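Local structure of ketosynthase (Streptomyces sp. MSC090213JE08, 6KXD) at residues 112-117 with 165-170; 118-123 with 152-157; 288-293 with 314-319. The protein probably acts as the chain length factor, the partner subunit of the ketosynthase, in a highly reducing type II polyketide synthase that makes ishigamide. One frame throughout, in Å; residues are numbered along the deposited sequence.

Interaction 1. Residues 112-117 with 165-170; sequences ELTGVV and HDLKGP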
ATOM      1  N   GLU B 112       7.936  17.132 -10.543  1.00 42.80           N
ATOM      2  CA  GLU B 112       8.352  16.390  -9.413  1.00 46.48           C
ATOM      3  C   GLU B 112       7.353  16.522  -8.254  1.00 44.43           C
ATOM      4  O   GLU B 112       7.535  15.840  -7.265  1.00 44.71           O
ATOM      5  CB  GLU B 112       9.785  16.824  -9.058  1.00 53.28           C
ATOM      6  CG  GLU B 112       9.893  18.200  -8.411  1.00 52.69           C
ATOM      7  CD  GLU B 112       9.744  19.385  -9.360  1.00 70.23           C
ATOM      8  OE1 GLU B 112       9.692  19.156 -10.622  1.00 57.96           O
ATOM      9  OE2 GLU B 112       9.644  20.540  -8.845  1.00 75.61           O
ATOM     10  N   LEU B 113       6.336  17.412  -8.334  1.00 43.22           N
ATOM     11  CA  LEU B 113       5.300  17.537  -7.306  1.00 44.35           C
ATOM     12  C   LEU B 113       3.978  16.911  -7.781  1.00 39.88           C
ATOM     13  O   LEU B 113       2.903  17.152  -7.197  1.00 42.51           O
ATOM     14  CB  LEU B 113       5.120  19.012  -6.953  1.00 47.65           C
ATOM     15  CG  LEU B 113       6.256  19.625  -6.128  1.00 54.15           C
ATOM     16  CD1 LEU B 113       5.867  21.036  -5.687  1.00 59.92           C
ATOM     17  CD2 LEU B 113       6.607  18.735  -4.932  1.00 57.23           C
ATOM     18  N   THR B 114       4.076  16.116  -8.843  1.00 41.76           N
ATOM     19  CA  THR B 114       2.981  15.288  -9.281  1.00 39.45           C
ATOM     20  C   THR B 114       3.102  13.927  -8.594  1.00 38.06           C
ATOM     21  O   THR B 114       4.051  13.216  -8.810  1.00 37.23           O
ATOM     22  CB  THR B 114       2.926  15.032 -10.781  1.00 37.39           C
ATOM     23  OG1 THR B 114       2.875  16.298 -11.455  1.00 40.91           O
ATOM     24  CG2 THR B 114       1.708  14.228 -11.170  1.00 34.96           C
ATOM     25  N   GLY B 115       2.105  13.615  -7.789  1.00 38.76           N
ATOM     26  CA  GLY B 115       2.060  12.337  -7.099  1.00 37.92           C
ATOM     27  C   GLY B 115       1.384  11.262  -7.932  1.00 34.71           C
ATOM     28  O   GLY B 115       0.558  11.532  -8.877  1.00 35.53           O
ATOM     29  N   VAL B 116       1.648   9.997  -7.562  1.00 35.97           N
ATOM     30  CA  VAL B 116       0.968   8.880  -8.136  1.00 33.46           C
ATOM     31  C   VAL B 116       0.497   8.014  -6.983  1.00 34.18           C
ATOM     32  O   VAL B 116       1.343   7.693  -6.137  1.00 34.93           O
ATOM     33  CB  VAL B 116       1.887   8.019  -9.031  1.00 33.91           C
ATOM     34  CG1 VAL B 116       1.170   6.748  -9.475  1.00 34.26           C
ATOM     35  CG2 VAL B 116       2.383   8.808 -10.234  1.00 38.60           C
ATOM     36  N   VAL B 117      -0.804   7.686  -6.951  1.00 31.53           N
ATOM     37  CA  VAL B 117      -1.251   6.652  -6.000  1.00 32.91           C
ATOM     38  C   VAL B 117      -2.244   5.728  -6.706  1.00 34.64           C
ATOM     39  O   VAL B 117      -3.234   6.187  -7.277  1.00 35.96           O
ATOM     40  CB  VAL B 117      -1.814   7.235  -4.697  1.00 32.38           C
ATOM     41  CG1 VAL B 117      -2.958   8.206  -4.903  1.00 37.02           C
ATOM     42  CG2 VAL B 117      -2.215   6.109  -3.747  1.00 33.05           C
ATOM     43  N   HIS B 165       6.439   8.216 -17.337  1.00 37.66           N
ATOM     44  CA  HIS B 165       6.101   9.619 -17.489  1.00 40.22           C
ATOM     45  C   HIS B 165       7.050  10.524 -16.719  1.00 42.68           C
ATOM     46  O   HIS B 165       6.711  11.697 -16.465  1.00 40.11           O
ATOM     47  CB  HIS B 165       4.666   9.861 -17.053  1.00 38.87           C
ATOM     48  CG  HIS B 165       3.732   9.132 -17.937  1.00 37.08           C
ATOM     49  ND1 HIS B 165       3.543   9.488 -19.287  1.00 41.83           N
ATOM     50  CD2 HIS B 165       2.966   8.056 -17.703  1.00 36.33           C
ATOM     51  CE1 HIS B 165       2.699   8.643 -19.826  1.00 43.95           C
ATOM     52  NE2 HIS B 165       2.345   7.723 -18.872  1.00 39.60           N
ATOM     53  N   ASP B 166       8.163   9.942 -16.258  1.00 42.92           N
ATOM     54  CA  ASP B 166       9.141  10.650 -15.486  1.00 45.24           C
ATOM     55  C   ASP B 166       8.491  11.384 -14.318  1.00 43.25           C
ATOM     56  O   ASP B 166       8.598  12.631 -14.172  1.00 39.66           O
ATOM     57  CB  ASP B 166       9.942  11.601 -16.389  1.00 52.20           C
ATOM     58  CG  ASP B 166      11.316  11.901 -15.817  1.00 61.69           C
ATOM     59  OD1 ASP B 166      11.589  11.444 -14.696  1.00 54.98           O
ATOM     60  OD2 ASP B 166      12.098  12.586 -16.489  1.00 68.76           O
ATOM     61  N   LEU B 167       7.844  10.618 -13.422  1.00 39.33           N
ATOM     62  CA  LEU B 167       7.224  11.188 -12.272  1.00 37.79           C
ATOM     63  C   LEU B 167       8.062  10.893 -11.028  1.00 40.64           C
ATOM     64  O   LEU B 167       7.889   9.881 -10.327  1.00 41.09           O
ATOM     65  CB  LEU B 167       5.794  10.649 -12.157  1.00 33.31           C
ATOM     66  CG  LEU B 167       4.924  10.837 -13.398  1.00 39.15           C
ATOM     67  CD1 LEU B 167       3.592  10.138 -13.246  1.00 38.23           C
ATOM     68  CD2 LEU B 167       4.663  12.308 -13.697  1.00 39.17           C
ATOM     69  N   LYS B 168       8.925  11.856 -10.670  1.00 41.01           N
ATOM     70  CA  LYS B 168       9.790  11.703  -9.522  1.00 40.48           C
ATOM     71  C   LYS B 168       9.106  12.045  -8.196  1.00 40.48           C
ATOM     72  O   LYS B 168       9.714  11.949  -7.143  1.00 42.85           O
ATOM     73  CB  LYS B 168      11.036  12.572  -9.709  1.00 44.40           C
ATOM     74  CG  LYS B 168      11.911  12.155 -10.874  1.00 50.33           C
ATOM     75  CD  LYS B 168      13.144  13.038 -11.010  1.00 54.20           C
ATOM     76  CE  LYS B 168      13.490  13.333 -12.450  1.00 59.64           C
ATOM     77  NZ  LYS B 168      13.750  12.093 -13.198  1.00 65.50           N
ATOM     78  N   GLY B 169       7.841  12.466  -8.221  1.00 39.86           N
ATOM     79  CA  GLY B 169       7.151  12.829  -7.028  1.00 37.71           C
ATOM     80  C   GLY B 169       6.642  11.612  -6.253  1.00 38.17           C
ATOM     81  O   GLY B 169       6.965  10.487  -6.580  1.00 39.30           O
ATOM     82  N   PRO B 170       5.814  11.821  -5.230  1.00 40.32           N
ATOM     83  CA  PRO B 170       5.388  10.719  -4.357  1.00 39.40           C
ATOM     84  C   PRO B 170       4.756   9.605  -5.208  1.00 39.96           C
ATOM     85  O   PRO B 170       4.023   9.844  -6.179  1.00 36.92           O
ATOM     86  CB  PRO B 170       4.347  11.387  -3.459  1.00 39.62           C
ATOM     87  CG  PRO B 170       4.805  12.837  -3.422  1.00 42.23           C
ATOM     88  CD  PRO B 170       5.225  13.109  -4.839  1.00 44.20           C
TER
HETATM   89  O   HOH W   1       6.207  13.323 -10.253  1.00 38.62           O
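Val116 and Pro170 are joined by a backbone hydrogen bond, with Val116 N donating to Pro170 O over 2.8 Å at an N-H...O angle of 155°. The same carbonyl oxygen also receives a CA-H...O contact from Gly115 CA at 3.3 Å, so two neighbouring residues of the strand converge on one acceptor. Between Gly169 and Thr114 a bound water continues the link: it donates to Thr114 O (2.6 Å) and accepts from Gly169 N (2.7 Å), satisfying two buried backbone groups that do not meet directly. Gly169 CA comes within 3.0 Å of Glu112 O, a fit that depends on the absence of a side chain on this side. Beside the polar bonds, Val116 CG2, anti to its own carbonyl carbon, meets Leu167 CD1 at 3.5 Å, the two side chains crossing at about a right angle.

In the next shell, Thr114 OG1 bonds to Asp111 N, and Lys168 NZ forms a salt bridge with Asp166, its hydrogen bond using the syn lone pair of OD1. Asp166 itself ends helix 156-165 in a Schellman motif, and Lys168 O accepts from Arg279 of the partner ketosynthase chain. Through its backbone Val116 bonds both to Pro170 and to Thr172, two residues on, which implies that parallel pairing of strand 114-119 with strand 171-174 begins here, the water bridging the chains just before it.

Interaction 2. Residues 118-123 with 152-157; sequences LGITMG and GSLNHA
Leu154 sets its branched end against Met122 and Gly123, with Ile120 at the base of its side chain, and the tight part of the contact is built around it. Leu154 CD2 lies 3.3 Å from Met122 O and 3.6 Å from Gly123 CA, where the backbone, at positive phi and without a side chain, leaves room for the methyl. The other branch, CD1, is set anti to CA (chi2 179°) and meets Met122 SD at 4.2 Å. Ile120 CG1 stands between the backbone N and the carbonyl carbon (chi1 59°), and Ile120 CD1 touches Leu154 CB at 3.8 Å, the side chains crossing at about a right angle.

In the thiolase fold to which ketosynthases belong, this is where strand 114-119 runs out into a loop facing the turn from Ser153 to His156 that leads into helix 156-165.

Toward Leu118 the packing thins. A single methyl pair, Leu118 CD2 with Ala157 CB at 3.5 Å, spans the backbones, and Thr88 and Ala91 of helix 86-99 also pack on Ala157. Ser153, partly exposed, turns from the contact and gives its OG proton to Asn155 OD1; Asn155, buried, faces the partner ketosynthase chain, with weak bonds from ND2 to Phe395 O and Asn398 OD1 of that chain.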
ATOM      1  N   LEU B 118      -1.952   4.405  -6.681  1.00 34.66           N
ATOM      2  CA  LEU B 118      -2.733   3.411  -7.312  1.00 31.33           C
ATOM      3  C   LEU B 118      -3.269   2.431  -6.264  1.00 32.91           C
ATOM      4  O   LEU B 118      -2.509   1.975  -5.442  1.00 34.06           O
ATOM      5  CB  LEU B 118      -1.890   2.654  -8.322  1.00 36.53           C
ATOM      6  CG  LEU B 118      -2.656   1.723  -9.255  1.00 43.77           C
ATOM      7  CD1 LEU B 118      -3.583   2.477 -10.211  1.00 44.98           C
ATOM      8  CD2 LEU B 118      -1.692   0.858 -10.066  1.00 47.78           C
ATOM      9  N   GLY B 119      -4.570   2.166  -6.304  1.00 31.90           N
ATOM     10  CA  GLY B 119      -5.164   1.097  -5.476  1.00 34.52           C
ATOM     11  C   GLY B 119      -5.194  -0.246  -6.213  1.00 32.24           C
ATOM     12  O   GLY B 119      -5.431  -0.367  -7.439  1.00 33.72           O
ATOM     13  N   ILE B 120      -4.974  -1.310  -5.438  1.00 31.85           N
ATOM     14  CA  ILE B 120      -4.925  -2.670  -5.953  1.00 34.19           C
ATOM     15  C   ILE B 120      -5.651  -3.555  -4.941  1.00 35.81           C
ATOM     16  O   ILE B 120      -6.014  -3.070  -3.886  1.00 33.55           O
ATOM     17  CB  ILE B 120      -3.478  -3.158  -6.126  1.00 33.82           C
ATOM     18  CG1 ILE B 120      -2.711  -3.131  -4.803  1.00 36.34           C
ATOM     19  CG2 ILE B 120      -2.790  -2.357  -7.217  1.00 34.95           C
ATOM     20  CD1 ILE B 120      -1.329  -3.809  -4.821  1.00 37.98           C
ATOM     21  N   THR B 121      -5.828  -4.822  -5.320  1.00 35.14           N
ATOM     22  CA  THR B 121      -6.301  -5.881  -4.419  1.00 34.49           C
ATOM     23  C   THR B 121      -5.067  -6.610  -3.892  1.00 33.65           C
ATOM     24  O   THR B 121      -4.701  -6.566  -2.701  1.00 35.69           O
ATOM     25  CB  THR B 121      -7.283  -6.811  -5.127  1.00 37.04           C
ATOM     26  OG1 THR B 121      -8.409  -6.104  -5.628  1.00 36.07           O
ATOM     27  CG2 THR B 121      -7.788  -7.905  -4.216  1.00 40.16           C
ATOM     28  N   MET B 122      -4.345  -7.233  -4.820  1.00 35.07           N
ATOM     29  CA  MET B 122      -3.175  -7.955  -4.429  1.00 33.95           C
ATOM     30  C   MET B 122      -2.234  -8.050  -5.612  1.00 35.96           C
ATOM     31  O   MET B 122      -1.499  -9.010  -5.758  1.00 36.97           O
ATOM     32  CB  MET B 122      -3.585  -9.358  -3.963  1.00 36.23           C
ATOM     33  CG  MET B 122      -2.536 -10.072  -3.168  1.00 35.96           C
ATOM     34  SD  MET B 122      -1.769  -9.069  -1.931  1.00 39.88           S
ATOM     35  CE  MET B 122      -0.513 -10.185  -1.306  1.00 44.35           C
ATOM     36  N   GLY B 123      -2.174  -6.979  -6.403  1.00 39.32           N
ATOM     37  CA  GLY B 123      -1.230  -6.936  -7.519  1.00 34.55           C
ATOM     38  C   GLY B 123      -1.544  -7.964  -8.607  1.00 38.86           C
ATOM     39  O   GLY B 123      -2.696  -8.342  -8.881  1.00 39.91           O
ATOM     40  N   GLY B 152       6.538  -8.298 -10.464  1.00 49.23           N
ATOM     41  CA  GLY B 152       5.812  -8.949  -9.396  1.00 44.03           C
ATOM     42  C   GLY B 152       5.499  -8.008  -8.239  1.00 43.19           C
ATOM     43  O   GLY B 152       4.511  -8.190  -7.524  1.00 44.21           O
ATOM     44  N   SER B 153       6.316  -6.980  -8.062  1.00 37.58           N
ATOM     45  CA  SER B 153       6.180  -6.116  -6.904  1.00 37.13           C
ATOM     46  C   SER B 153       4.760  -5.526  -6.894  1.00 35.22           C
ATOM     47  O   SER B 153       4.243  -5.143  -7.925  1.00 36.02           O
ATOM     48  CB  SER B 153       7.209  -5.048  -6.963  1.00 38.47           C
ATOM     49  OG  SER B 153       7.364  -4.467  -5.692  1.00 53.48           O
ATOM     50  N   LEU B 154       4.130  -5.446  -5.732  1.00 33.92           N
ATOM     51  CA  LEU B 154       2.782  -4.886  -5.695  1.00 34.73           C
ATOM     52  C   LEU B 154       2.774  -3.421  -6.186  1.00 36.20           C
ATOM     53  O   LEU B 154       1.770  -2.987  -6.684  1.00 37.03           O
ATOM     54  CB  LEU B 154       2.200  -5.023  -4.282  1.00 34.51           C
ATOM     55  CG  LEU B 154       1.987  -6.465  -3.775  1.00 39.53           C
ATOM     56  CD1 LEU B 154       1.429  -6.455  -2.353  1.00 39.16           C
ATOM     57  CD2 LEU B 154       1.033  -7.236  -4.702  1.00 40.38           C
ATOM     58  N   ASN B 155       3.859  -2.690  -5.974  1.00 36.12           N
ATOM     59  CA  ASN B 155       3.954  -1.314  -6.312  1.00 36.15           C
ATOM     60  C   ASN B 155       4.466  -1.147  -7.738  1.00 34.53           C
ATOM     61  O   ASN B 155       4.734  -0.035  -8.153  1.00 34.36           O
ATOM     62  CB  ASN B 155       4.794  -0.540  -5.308  1.00 35.11           C
ATOM     63  CG  ASN B 155       6.235  -0.993  -5.224  1.00 34.28           C
ATOM     64  OD1 ASN B 155       6.582  -2.050  -5.794  1.00 37.35           O
ATOM     65  ND2 ASN B 155       7.025  -0.246  -4.480  1.00 38.90           N
ATOM     66  N   HIS B 156       4.606  -2.232  -8.493  1.00 36.77           N
ATOM     67  CA  HIS B 156       5.233  -2.122  -9.786  1.00 39.22           C
ATOM     68  C   HIS B 156       4.423  -1.247 -10.753  1.00 38.09           C
ATOM     69  O   HIS B 156       5.037  -0.467 -11.479  1.00 38.14           O
ATOM     70  CB  HIS B 156       5.456  -3.456 -10.459  1.00 37.54           C
ATOM     71  CG  HIS B 156       6.199  -3.268 -11.731  1.00 38.90           C
ATOM     72  ND1 HIS B 156       5.568  -3.212 -12.959  1.00 37.83           N
ATOM     73  CD2 HIS B 156       7.516  -3.032 -11.957  1.00 36.57           C
ATOM     74  CE1 HIS B 156       6.501  -3.002 -13.899  1.00 39.40           C
ATOM     75  NE2 HIS B 156       7.670  -2.912 -13.324  1.00 37.69           N
ATOM     76  N   ALA B 157       3.096  -1.398 -10.806  1.00 34.42           N
ATOM     77  CA  ALA B 157       2.302  -0.573 -11.745  1.00 36.51           C
ATOM     78  C   ALA B 157       2.508   0.926 -11.465  1.00 32.47           C
ATOM     79  O   ALA B 157       2.745   1.729 -12.411  1.00 35.69           O
ATOM     80  CB  ALA B 157       0.834  -0.968 -11.739  1.00 36.60           C
TER

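Interaction 3. Residues 288-293 with 314-319; sequences WAAVPC and DALSRV. With ACT (acetate ion), chain E.
Trp288 O is gripped by several groups. Arg318 NE donates to it over 2.7 Å, nearly straight at 163°, and with the oxygen lying in the guanidinium plane. Arg318 NH2 adds a weak bond, and Ala315 CA a CA-H...O contact at 3.2 Å. Arg318 folds back to reach this oxygen: the bends at chi2 and chi3 place CD and NE over the indole of Trp288, the residue whose carbonyl it holds. There the guanidinium lies flat, its plane 4° from that of the ring. Arg318 CZ is 3.8 Å from the centroid of the five-membered ring, a cation-pi contact, while CG sits over the six-membered ring in a CH-pi contact. One tryptophan thus holds the arginine by its carbonyl at the edge and by its ring on the face. Arg318 NH2 also donates to acetate OXT at 3.1 Å, with a weaker bond from NH1, and forms a salt bridge to a phosphate. These anions, probably from the crystallisation liquor, may balance the guanidinium charge.

Farther along, Ala290 N bonds to Ala315 O over 2.8 Å, the donor standing well above the carbonyl plane. A water sits within hydrogen-bonding distance of Ala290 O and Leu316 O, with more acceptors around it than it has protons. Apolar packing adds Leu316 CD2 against Ala290 CB (3.9 Å) and Val319 CG2 against Val291 CG2 (3.8 Å), with Val340 and Ala339 of helix 332-344 behind the valines. Strand 287-291 runs parallel to strand 354-360, with helices packed on them, as expected for the C-terminal half of a thiolase fold.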
ATOM      1  N   TRP B 288     -27.583  13.412  -6.622  1.00 38.03           N
ATOM      2  CA  TRP B 288     -28.122  13.357  -7.947  1.00 40.53           C
ATOM      3  C   TRP B 288     -27.732  12.049  -8.621  1.00 44.23           C
ATOM      4  O   TRP B 288     -28.489  11.515  -9.448  1.00 39.18           O
ATOM      5  CB  TRP B 288     -27.639  14.596  -8.715  1.00 41.51           C
ATOM      6  CG  TRP B 288     -27.968  14.653 -10.176  1.00 42.47           C
ATOM      7  CD1 TRP B 288     -29.111  15.128 -10.760  1.00 48.47           C
ATOM      8  CD2 TRP B 288     -27.105  14.251 -11.248  1.00 46.86           C
ATOM      9  NE1 TRP B 288     -29.017  15.024 -12.123  1.00 52.94           N
ATOM     10  CE2 TRP B 288     -27.805  14.484 -12.450  1.00 49.23           C
ATOM     11  CE3 TRP B 288     -25.810  13.709 -11.297  1.00 48.46           C
ATOM     12  CZ2 TRP B 288     -27.242  14.205 -13.691  1.00 51.15           C
ATOM     13  CZ3 TRP B 288     -25.269  13.409 -12.528  1.00 53.09           C
ATOM     14  CH2 TRP B 288     -25.979  13.661 -13.702  1.00 53.75           C
ATOM     15  N   ALA B 289     -26.546  11.543  -8.262  1.00 39.92           N
ATOM     16  CA  ALA B 289     -26.086  10.250  -8.759  1.00 42.38           C
ATOM     17  C   ALA B 289     -25.418   9.501  -7.614  1.00 37.57           C
ATOM     18  O   ALA B 289     -24.593  10.080  -6.889  1.00 42.05           O
ATOM     19  CB  ALA B 289     -25.125  10.425  -9.924  1.00 44.72           C
ATOM     20  N   ALA B 290     -25.869   8.267  -7.404  1.00 36.33           N
ATOM     21  CA  ALA B 290     -25.295   7.396  -6.415  1.00 40.47           C
ATOM     22  C   ALA B 290     -24.911   6.088  -7.097  1.00 37.06           C
ATOM     23  O   ALA B 290     -25.736   5.439  -7.726  1.00 41.08           O
ATOM     24  CB  ALA B 290     -26.268   7.142  -5.301  1.00 39.47           C
ATOM     25  N   VAL B 291     -23.639   5.705  -6.936  1.00 36.74           N
ATOM     26  CA  VAL B 291     -23.063   4.593  -7.645  1.00 40.01           C
ATOM     27  C   VAL B 291     -22.433   3.658  -6.632  1.00 38.30           C
ATOM     28  O   VAL B 291     -21.342   3.893  -6.145  1.00 39.66           O
ATOM     29  CB  VAL B 291     -22.051   5.036  -8.710  1.00 39.80           C
ATOM     30  CG1 VAL B 291     -21.576   3.831  -9.467  1.00 37.90           C
ATOM     31  CG2 VAL B 291     -22.651   6.063  -9.670  1.00 42.69           C
ATOM     32  N   PRO B 292     -23.172   2.584  -6.274  1.00 37.79           N
ATOM     33  CA  PRO B 292     -22.666   1.525  -5.412  1.00 39.75           C
ATOM     34  C   PRO B 292     -21.720   0.644  -6.220  1.00 37.78           C
ATOM     35  O   PRO B 292     -21.793   0.673  -7.429  1.00 38.72           O
ATOM     36  CB  PRO B 292     -23.925   0.739  -4.988  1.00 42.95           C
ATOM     37  CG  PRO B 292     -25.001   1.150  -5.946  1.00 48.56           C
ATOM     38  CD  PRO B 292     -24.561   2.398  -6.682  1.00 42.51           C
ATOM     39  N   CYS B 293     -20.912  -0.182  -5.553  1.00 37.22           N
ATOM     40  CA  CYS B 293     -19.970  -1.009  -6.287  1.00 39.16           C
ATOM     41  C   CYS B 293     -20.658  -2.251  -6.865  1.00 37.62           C
ATOM     42  O   CYS B 293     -20.119  -2.915  -7.721  1.00 42.03           O
ATOM     43  CB  CYS B 293     -18.776  -1.416  -5.435  1.00 37.97           C
ATOM     44  SG  CYS B 293     -19.203  -2.481  -4.033  1.00 41.56           S
ATOM     45  N   ASP B 314     -34.027   8.431  -7.698  1.00 41.97           N
ATOM     46  CA  ASP B 314     -33.592   8.892  -9.003  1.00 42.49           C
ATOM     47  C   ASP B 314     -32.062   8.948  -9.070  1.00 41.78           C
ATOM     48  O   ASP B 314     -31.490   8.805 -10.189  1.00 42.84           O
ATOM     49  CB  ASP B 314     -34.142  10.274  -9.342  1.00 43.69           C
ATOM     50  CG  ASP B 314     -35.554  10.308  -9.875  1.00 40.76           C
ATOM     51  OD1 ASP B 314     -36.148   9.239 -10.103  1.00 48.12           O
ATOM     52  OD2 ASP B 314     -35.994  11.416 -10.137  1.00 45.80           O
ATOM     53  N   ALA B 315     -31.386   9.105  -7.934  1.00 38.44           N
ATOM     54  CA  ALA B 315     -29.914   9.089  -7.938  1.00 42.21           C
ATOM     55  C   ALA B 315     -29.366   7.696  -8.304  1.00 46.23           C
ATOM     56  O   ALA B 315     -28.233   7.583  -8.792  1.00 41.41           O
ATOM     57  CB  ALA B 315     -29.373   9.571  -6.619  1.00 40.97           C
ATOM     58  N   LEU B 316     -30.144   6.634  -8.096  1.00 45.13           N
ATOM     59  CA  LEU B 316     -29.654   5.303  -8.391  1.00 47.78           C
ATOM     60  C   LEU B 316     -29.920   4.901  -9.845  1.00 50.12           C
ATOM     61  O   LEU B 316     -29.245   4.009 -10.359  1.00 58.86           O
ATOM     62  CB  LEU B 316     -30.287   4.296  -7.427  1.00 51.77           C
ATOM     63  CG  LEU B 316     -29.758   4.326  -5.999  1.00 49.40           C
ATOM     64  CD1 LEU B 316     -30.624   3.462  -5.117  1.00 52.99           C
ATOM     65  CD2 LEU B 316     -28.327   3.849  -5.900  1.00 52.20           C
ATOM     66  N   SER B 317     -30.894   5.534 -10.495  1.00 45.85           N
ATOM     67  CA  SER B 317     -31.240   5.272 -11.888  1.00 51.65           C
ATOM     68  C   SER B 317     -30.438   6.163 -12.828  1.00 49.67           C
ATOM     69  O   SER B 317     -30.640   6.108 -14.005  1.00 55.16           O
ATOM     70  CB  SER B 317     -32.694   5.522 -12.148  1.00 54.85           C
ATOM     71  OG  SER B 317     -33.355   5.737 -10.940  1.00 60.08           O
ATOM     72  N   ARG B 318     -29.658   7.071 -12.267  1.00 49.27           N
ATOM     73  CA  ARG B 318     -28.978   8.064 -13.046  1.00 49.69           C
ATOM     74  C   ARG B 318     -27.803   7.435 -13.810  1.00 50.24           C
ATOM     75  O   ARG B 318     -27.460   7.870 -14.874  1.00 54.06           O
ATOM     76  CB  ARG B 318     -28.480   9.174 -12.116  1.00 53.71           C
ATOM     77  CG  ARG B 318     -28.203  10.479 -12.839  1.00 55.05           C
ATOM     78  CD  ARG B 318     -29.471  11.278 -13.015  1.00 53.54           C
ATOM     79  NE  ARG B 318     -29.883  11.782 -11.729  1.00 52.31           N
ATOM     80  CZ  ARG B 318     -31.074  12.295 -11.465  1.00 51.96           C
ATOM     81  NH1 ARG B 318     -31.927  12.533 -12.447  1.00 56.31           N
ATOM     82  NH2 ARG B 318     -31.403  12.571 -10.214  1.00 46.79           N
ATOM     83  N   VAL B 319     -27.171   6.428 -13.222  1.00 46.49           N
ATOM     84  CA  VAL B 319     -26.003   5.811 -13.793  1.00 48.22           C
ATOM     85  C   VAL B 319     -26.308   4.331 -13.885  1.00 45.23           C
ATOM     86  O   VAL B 319     -26.782   3.777 -12.907  1.00 43.32           O
ATOM     87  CB  VAL B 319     -24.774   6.037 -12.896  1.00 48.95           C
ATOM     88  CG1 VAL B 319     -23.530   5.350 -13.432  1.00 49.20           C
ATOM     89  CG2 VAL B 319     -24.533   7.513 -12.672  1.00 50.00           C
TER
HETATM   90  C   ACT E 403     -34.813  14.710 -10.987  1.00 69.52           C
HETATM   91  O   ACT E 403     -35.948  14.514 -11.465  1.00 74.13           O
HETATM   92  OXT ACT E 403     -34.285  13.818 -10.292  1.00 69.22           O
HETATM   93  CH3 ACT E 403     -34.108  16.016 -11.182  1.00 68.51           C
HETATM   94  O   HOH W   2     -26.513   3.705  -9.439  1.00 42.77           O

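How the interactions relate
From the N terminus, the first contact residues are reached at strand 114-119, which serves two contacts in turn: its early part belongs to interaction 1 and its end to interaction 2. The excursion that follows, largely helical, is closed at 152-157 by interaction 2 and, after helix 156-165, again at 165-170 by interaction 1, so the smaller loop nests inside the larger. Together they tie strand 114-119 to the two ends of helix 156-165, their centres about 17 Å apart. Interaction 3 opens only later, closing a separate loop around helix 298-310. It lies across the chain's centre, about 33 Å from interaction 1 between centres, and joins strand 287-291 to the short helix 313-316 and what follows.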